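Bucandin (Bungarus candidus, PDB 1F94) is a three-finger neurotoxin of krait venom that may enhance presynaptic acetylcholine release. Local coordinates at residues A[26-31]-A[50-55]. Sequence-based numbering, arbitrary orientation.
Sequences KWLNKI and NVYNKC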
loop_
_atom_site.group_PDB
_atom_site.type_symbol
_atom_site.label_atom_id
_atom_site.label_comp_id
_atom_site.label_asym_id
_atom_site.label_seq_id
_atom_site.Cartn_x
_atom_site.Cartn_y
_atom_site.Cartn_z
ATOM N N LYS A 26 -1.404 0.390 2.090
ATOM C CA LYS A 26 -0.375 -0.071 3.047
ATOM C C LYS A 26 -1.065 -1.135 3.883
ATOM O O LYS A 26 -1.746 -0.844 4.863
ATOM C CB LYS A 26 0.071 1.073 3.939
ATOM C CG LYS A 26 1.161 0.654 4.899
ATOM C CD LYS A 26 1.699 1.716 5.790
ATOM C CE LYS A 26 0.789 2.369 6.781
ATOM N NZ LYS A 26 1.608 3.417 7.550
ATOM N N TRP A 27 -0.815 -2.377 3.484
ATOM C CA TRP A 27 -1.435 -3.571 4.032
ATOM C C TRP A 27 -0.361 -4.271 4.868
ATOM O O TRP A 27 0.700 -4.636 4.347
ATOM C CB TRP A 27 -2.053 -4.440 2.974
ATOM C CG TRP A 27 -2.767 -5.714 3.221
ATOM C CD1 TRP A 27 -2.303 -6.835 3.888
ATOM C CD2 TRP A 27 -4.100 -6.058 2.781
ATOM N NE1 TRP A 27 -3.271 -7.838 3.895
ATOM C CE2 TRP A 27 -4.388 -7.389 3.218
ATOM C CE3 TRP A 27 -5.119 -5.464 2.075
ATOM C CZ2 TRP A 27 -5.601 -8.028 2.968
ATOM C CZ3 TRP A 27 -6.311 -6.109 1.830
ATOM C CH2 TRP A 27 -6.589 -7.432 2.253
ATOM N N LEU A 28 -0.622 -4.485 6.111
ATOM C CA LEU A 28 0.308 -5.051 7.046
ATOM C C LEU A 28 -0.294 -6.319 7.638
ATOM O O LEU A 28 -1.414 -6.312 8.112
ATOM C CB LEU A 28 0.621 -4.077 8.185
ATOM C CG LEU A 28 1.055 -2.693 7.682
ATOM C CD1 LEU A 28 1.197 -1.707 8.863
ATOM C CD2 LEU A 28 2.323 -2.729 6.881
ATOM N N ASN A 29 0.516 -7.401 7.636
ATOM C CA ASN A 29 0.121 -8.641 8.315
ATOM C C ASN A 29 0.577 -8.550 9.747
ATOM O O ASN A 29 1.785 -8.435 10.039
ATOM C CB ASN A 29 0.715 -9.817 7.557
ATOM C CG ASN A 29 0.217 -11.133 8.118
ATOM O OD1 ASN A 29 0.334 -11.430 9.308
ATOM N ND2 ASN A 29 -0.362 -11.940 7.252
ATOM N N LYS A 30 -0.344 -8.557 10.670
ATOM C CA LYS A 30 -0.045 -8.360 12.071
ATOM C C LYS A 30 0.636 -9.542 12.704
ATOM O O LYS A 30 1.148 -9.424 13.816
ATOM C CB LYS A 30 -1.352 -8.063 12.875
ATOM C CG LYS A 30 -2.114 -6.836 12.451
ATOM C CD LYS A 30 -3.307 -6.590 13.368
ATOM C CE LYS A 30 -4.060 -5.342 13.026
ATOM N NZ LYS A 30 -5.177 -5.129 13.938
ATOM N N ILE A 31 0.621 -10.677 12.023
ATOM C CA ILE A 31 1.198 -11.917 12.536
ATOM C C ILE A 31 2.628 -12.091 12.053
ATOM O O ILE A 31 3.547 -12.451 12.798
ATOM C CB ILE A 31 0.273 -13.108 12.167
ATOM C CG1 ILE A 31 -1.169 -12.918 12.595
ATOM C CG2 ILE A 31 0.830 -14.398 12.782
ATOM C CD1 ILE A 31 -1.367 -12.489 14.021
ATOM N N ASN A 50 -5.573 -10.114 12.127
ATOM C CA ASN A 50 -4.407 -10.416 11.334
ATOM C C ASN A 50 -4.016 -9.341 10.284
ATOM O O ASN A 50 -2.872 -9.444 9.772
ATOM C CB ASN A 50 -4.500 -11.754 10.589
ATOM C CG ASN A 50 -5.663 -11.877 9.643
ATOM O OD1 ASN A 50 -6.650 -11.174 9.788
ATOM N ND2 ASN A 50 -5.564 -12.806 8.704
ATOM N N VAL A 51 -4.848 -8.402 9.991
ATOM C CA VAL A 51 -4.615 -7.438 8.925
ATOM C C VAL A 51 -4.886 -6.017 9.379
ATOM O O VAL A 51 -5.933 -5.691 9.946
ATOM C CB VAL A 51 -5.397 -7.750 7.647
ATOM C CG1 VAL A 51 -5.270 -6.679 6.581
ATOM C CG2 VAL A 51 -4.970 -9.136 7.097
ATOM N N TYR A 52 -3.972 -5.137 9.025
ATOM C CA TYR A 52 -4.180 -3.682 9.062
ATOM C C TYR A 52 -4.026 -3.200 7.621
ATOM O O TYR A 52 -3.002 -3.473 6.997
ATOM C CB TYR A 52 -3.135 -3.020 9.940
ATOM C CG TYR A 52 -3.192 -1.528 9.912
ATOM C CD1 TYR A 52 -3.999 -0.866 10.770
ATOM C CD2 TYR A 52 -2.425 -0.795 9.006
ATOM C CE1 TYR A 52 -4.045 0.538 10.738
ATOM C CE2 TYR A 52 -2.497 0.569 8.945
ATOM C CZ TYR A 52 -3.329 1.223 9.820
ATOM O OH TYR A 52 -3.325 2.589 9.741
ATOM N N ASN A 53 -4.963 -2.424 7.119
ATOM C CA ASN A 53 -4.753 -1.816 5.809
ATOM C C ASN A 53 -5.237 -0.373 5.899
ATOM O O ASN A 53 -6.365 -0.120 6.317
ATOM C CB ASN A 53 -5.509 -2.540 4.700
ATOM C CG ASN A 53 -5.218 -1.966 3.325
ATOM O OD1 ASN A 53 -4.072 -1.880 2.901
ATOM N ND2 ASN A 53 -6.275 -1.554 2.662
ATOM N N LYS A 54 -4.411 0.505 5.370
ATOM C CA LYS A 54 -4.668 1.943 5.289
ATOM C C LYS A 54 -4.642 2.363 3.840
ATOM O O LYS A 54 -3.800 1.882 3.059
ATOM C CB LYS A 54 -3.644 2.707 6.100
ATOM C CG LYS A 54 -3.796 4.187 6.122
ATOM C CD LYS A 54 -2.951 5.080 6.970
ATOM C CE LYS A 54 -3.290 6.528 6.713
ATOM N NZ LYS A 54 -4.682 6.953 7.090
ATOM N N CYS A 55 -5.505 3.296 3.504
ATOM C CA CYS A 55 -5.666 3.832 2.169
ATOM C C CYS A 55 -5.370 5.326 2.119
ATOM O O CYS A 55 -5.762 6.051 3.021
ATOM C CB CYS A 55 -7.163 3.608 1.712
ATOM S SG CYS A 55 -7.671 1.881 1.794
HETATM O O HOH W 1 -2.639 -14.223 8.378
#
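Lys26 pairs with Lys54 through two backbone hydrogen bonds, Lys26 N to Lys54 O and Lys54 N to Lys26 O, both 3.0 Å. Its side chain leaves on the same face as Leu28 and Tyr52, and NZ salt-bridges the C-terminal carboxylate of Thr63. Trp27 stands on the other face, opposite Asn53 in a non-hydrogen-bonded pair. Its CG lies anti to the backbone N (chi1 -179°). The indole leans forward, diagonally, to Val51, the partner of Asn29; in one of two Trp27 conformers, Val51 CG1 sits over one face of the five-membered ring, 3.7 Å from the centroid, in a CH-pi contact. The Asn53 amide crosses the indole near CE3; OD1 lies 3.3 Å from Trp27 CB, while ND2 is bound to the carbonyl of Thr44. Leu28 repeats the double backbone bond with Tyr52, and its CD1 packs 3.7 Å from Tyr52 CD2, the two side chains side by side. These antiparallel strands, 23-29 and 51-56, are the inner two of the larger sheet of the three-finger fold, with 23-29 belonging to the central finger. At Asn29 the strand ends in an Asx turn: OD1 accepts from Ile31 N, and a water joins ND2, weakly, to Asn50 ND2. Lys30 N closes the pairing on Asn50 O at 2.8 Å. Lys30 CE passes 3.6 Å from Val51 O, and NZ salt-bridges Asp47 and hydrogen-bonds the Thr48 carbonyl. Beyond it, Ile31 CG1 touches Asn50 CB at 4.1 Å.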